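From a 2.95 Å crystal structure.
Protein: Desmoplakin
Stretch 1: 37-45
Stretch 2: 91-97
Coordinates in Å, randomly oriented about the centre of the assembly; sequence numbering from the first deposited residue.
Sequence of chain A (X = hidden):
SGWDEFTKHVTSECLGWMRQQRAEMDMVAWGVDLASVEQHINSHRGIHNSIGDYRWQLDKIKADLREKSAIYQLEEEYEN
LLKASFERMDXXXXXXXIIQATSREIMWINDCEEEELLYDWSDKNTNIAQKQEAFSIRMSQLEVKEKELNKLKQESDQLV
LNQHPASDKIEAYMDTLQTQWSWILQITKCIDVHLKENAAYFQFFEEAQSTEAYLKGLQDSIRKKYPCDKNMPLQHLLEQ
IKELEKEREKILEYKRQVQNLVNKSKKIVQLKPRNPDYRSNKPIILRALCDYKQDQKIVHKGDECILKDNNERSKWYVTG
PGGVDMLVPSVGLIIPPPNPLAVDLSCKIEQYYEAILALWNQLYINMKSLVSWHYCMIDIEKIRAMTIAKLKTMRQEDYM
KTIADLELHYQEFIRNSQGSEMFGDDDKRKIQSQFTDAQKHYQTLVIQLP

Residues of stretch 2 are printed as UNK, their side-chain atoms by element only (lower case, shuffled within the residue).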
# COMPACT_ATOMS: atom_id res chain seq x y z
N VAL A 37 39.64 11.90 19.19
CA VAL A 37 40.38 10.68 18.92
C VAL A 37 41.63 10.96 18.10
O VAL A 37 42.69 10.38 18.34
CB VAL A 37 39.50 9.64 18.19
CG1 VAL A 37 40.28 8.37 17.91
CG2 VAL A 37 38.26 9.31 19.01
N GLU A 38 41.52 11.87 17.13
CA GLU A 38 42.64 12.20 16.25
C GLU A 38 43.77 12.90 16.99
O GLU A 38 44.94 12.58 16.79
CB GLU A 38 42.17 13.06 15.08
CG GLU A 38 43.29 13.54 14.17
CD GLU A 38 44.02 12.39 13.49
OE1 GLU A 38 43.35 11.39 13.13
OE2 GLU A 38 45.25 12.47 13.31
N GLN A 39 43.42 13.86 17.84
CA GLN A 39 44.42 14.62 18.59
C GLN A 39 45.04 13.78 19.70
O GLN A 39 46.14 14.07 20.16
CB GLN A 39 43.81 15.90 19.16
CG GLN A 39 43.28 16.84 18.10
CD GLN A 39 42.31 17.87 18.66
OE1 GLN A 39 42.28 18.12 19.86
NE2 GLN A 39 41.50 18.46 17.78
N HIS A 40 44.31 12.76 20.14
CA HIS A 40 44.81 11.85 21.16
C HIS A 40 45.79 10.84 20.56
O HIS A 40 46.71 10.38 21.24
CB HIS A 40 43.65 11.13 21.86
CG HIS A 40 42.80 12.04 22.69
ND1 HIS A 40 41.49 11.73 23.02
CD2 HIS A 40 43.06 13.24 23.26
CE1 HIS A 40 40.99 12.71 23.75
NE2 HIS A 40 41.92 13.63 23.91
N ILE A 41 45.59 10.50 19.29
CA ILE A 41 46.52 9.63 18.57
C ILE A 41 47.85 10.33 18.36
O ILE A 41 48.91 9.72 18.51
CB ILE A 41 45.96 9.23 17.20
CG1 ILE A 41 44.74 8.33 17.35
CG2 ILE A 41 47.03 8.51 16.39
CD1 ILE A 41 45.08 6.89 17.62
N ASN A 42 47.80 11.60 17.98
CA ASN A 42 49.00 12.40 17.79
C ASN A 42 49.67 12.71 19.13
O ASN A 42 50.88 12.59 19.27
CB ASN A 42 48.68 13.70 17.06
CG ASN A 42 47.95 13.47 15.75
OD1 ASN A 42 48.11 12.43 15.11
ND2 ASN A 42 47.14 14.44 15.34
N SER A 43 48.85 13.10 20.09
CA SER A 43 49.31 13.37 21.44
C SER A 43 50.14 12.21 21.97
O SER A 43 51.30 12.37 22.34
CB SER A 43 48.11 13.63 22.36
OG SER A 43 48.48 13.68 23.72
N HIS A 44 49.53 11.03 21.99
CA HIS A 44 50.17 9.84 22.55
C HIS A 44 51.38 9.40 21.74
O HIS A 44 52.37 8.94 22.30
CB HIS A 44 49.18 8.68 22.66
CG HIS A 44 49.75 7.46 23.30
ND1 HIS A 44 50.16 7.42 24.61
CD2 HIS A 44 49.99 6.22 22.79
CE1 HIS A 44 50.63 6.22 24.89
NE2 HIS A 44 50.53 5.47 23.81
N ARG A 45 51.30 9.54 20.42
CA ARG A 45 52.43 9.20 19.56
C ARG A 45 53.68 9.95 20.03
O ARG A 45 54.80 9.46 19.90
CB ARG A 45 52.13 9.51 18.09
CG ARG A 45 53.31 9.31 17.15
CD ARG A 45 52.97 9.63 15.70
NE ARG A 45 52.09 8.63 15.10
CZ ARG A 45 50.81 8.85 14.80
NH1 ARG A 45 50.26 10.03 15.03
NH2 ARG A 45 50.08 7.87 14.26
N UNK A 91 44.59 0.74 21.76
CA UNK A 91 43.23 1.04 22.17
C UNK A 91 42.68 2.24 21.40
O UNK A 91 41.52 2.25 20.99
n UNK A 91 43.71 -0.03 25.76
c UNK A 91 43.17 1.30 23.68
n UNK A 91 42.86 -1.95 25.36
c UNK A 91 42.60 -1.17 24.26
c UNK A 91 43.14 0.05 24.51
c UNK A 91 43.53 -1.24 26.25
N UNK A 92 43.53 3.24 21.21
CA UNK A 92 43.17 4.40 20.41
C UNK A 92 42.86 3.98 18.98
O UNK A 92 41.81 4.32 18.43
c UNK A 92 43.13 6.95 22.05
c UNK A 92 44.29 5.45 20.43
c UNK A 92 45.53 7.31 21.54
c UNK A 92 44.44 6.27 21.71
N UNK A 93 43.78 3.23 18.38
CA UNK A 93 43.60 2.72 17.03
C UNK A 93 42.26 2.00 16.87
O UNK A 93 41.43 2.39 16.06
c UNK A 93 45.93 2.44 16.02
c UNK A 93 44.74 1.77 16.67
n UNK A 93 47.86 2.85 11.72
n UNK A 93 46.77 2.83 13.74
c UNK A 93 45.59 2.86 14.60
n UNK A 93 45.56 2.97 11.79
c UNK A 93 46.73 2.88 12.42
N UNK A 94 42.07 0.94 17.65
CA UNK A 94 40.84 0.16 17.62
C UNK A 94 39.62 1.07 17.68
O UNK A 94 38.65 0.86 16.96
c UNK A 94 41.94 -1.85 18.80
n UNK A 94 41.90 -4.10 19.71
c UNK A 94 40.80 -0.84 18.78
c UNK A 94 41.86 -2.80 19.98
o UNK A 94 41.76 -2.37 21.13
N UNK A 95 39.68 2.07 18.55
CA UNK A 95 38.57 3.01 18.71
C UNK A 95 38.30 3.76 17.41
O UNK A 95 37.19 3.72 16.88
c UNK A 95 38.85 4.01 19.83
c UNK A 95 37.70 4.97 20.18
c UNK A 95 38.14 6.00 21.21
c UNK A 95 36.50 4.19 20.68
N UNK A 96 39.32 4.46 16.92
CA UNK A 96 39.18 5.25 15.70
C UNK A 96 38.54 4.42 14.59
O UNK A 96 37.59 4.87 13.95
c UNK A 96 40.44 6.91 14.23
c UNK A 96 40.53 5.79 15.25
n UNK A 96 42.14 8.60 13.88
o UNK A 96 42.53 6.52 13.14
c UNK A 96 41.80 7.33 13.70
N UNK A 97 39.06 3.21 14.38
CA UNK A 97 38.49 2.34 13.36
C UNK A 97 36.99 2.11 13.56
O UNK A 97 36.18 2.45 12.70
c UNK A 97 39.22 1.00 13.31
c UNK A 97 40.54 1.08 12.58
o UNK A 97 41.21 2.12 12.58
n UNK A 97 40.92 -0.01 11.92

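Residues 91-97 form one segment of a helix that runs nearly antiparallel to the helix carrying residues 37-45, the axes approaching to 10.1 Å at an angle of 159°.

Position 91 carries six side-chain atoms: one carbon leading to a five-membered ring of three carbons and two nitrogens. The ring lies out of reach of the first helix. An imidazole is the only standard side chain of this composition, and the residue is His91.

At position 92 the side chain consists of four carbons, forked at the second, and points toward the first helix. Its CB lies 3.3 Å from CD1 of Ile41, and one of its terminal carbons approaches the backbone O of His40 to 3.3 Å and CB of His44 to 4.1 Å. A fork one carbon beyond CB, with no heteroatom, defines leucine. In Leu92 the carbon that reaches His40 and His44 is CD1, whereas CD2 lies 4.2 Å from CB of His40.

Position 93 has three carbons in a row, a nitrogen, and then a carbon bearing two more nitrogens, which is a guanidinium group at the end of a flexible chain. Its CA-to-CB bond points away from the first helix, and the closest contact is made by its backbone N, 4.0 Å from CD1 of Ile41. This is Arg93, which is exposed and contributes little to the contact.

Position 94 shows three carbons, the third carrying one oxygen and one nitrogen. This terminal amide belongs to Gln94, which does not reach the first helix.

Four carbons forked at the second recur at position 95, again without a heteroatom. The side chain is buried and points toward the first helix, where one tip packs 4.0 Å from CG2 of Val37. The residue is Leu95 and the tip is CD2; its chi1 is t, in contrast to the m rotamer of Leu92.

Position 96 repeats the pattern of three carbons ending in an oxygen and a nitrogen, but here the chain is directed at the first helix. Its CB lies 3.7 Å from CG1 of Val37, and its length carries the amide toward the carboxylate of Glu38. The residue is Gln96, with NE2 3.1 Å from OE1 of Glu38 and 4.3 Å from CG1 of Ile41.

Position 97 is one carbon shorter, with two carbons, the second bearing one oxygen and one nitrogen. It is Asn97, out of reach of the first helix.

The contact, burying 382 Å² in all, rests mainly on apolar packing. Antiparallel register sets Val37 beside Gln96, with CA atoms 6.4 Å apart, and Ile41 beside Leu92, with CA atoms 6.5 Å apart, so one turn along each helix links the two pairs. Leu92 covers the surface formed by His40, Ile41 and His44, while Val37 meets both Leu95 and the aliphatic start of Gln96. Within its own helix, OE2 of Glu38 accepts a weak hydrogen bond from ND2 of Asn42 (3.4 Å).

Stretch 2, residues 91-97: HLRQLQN
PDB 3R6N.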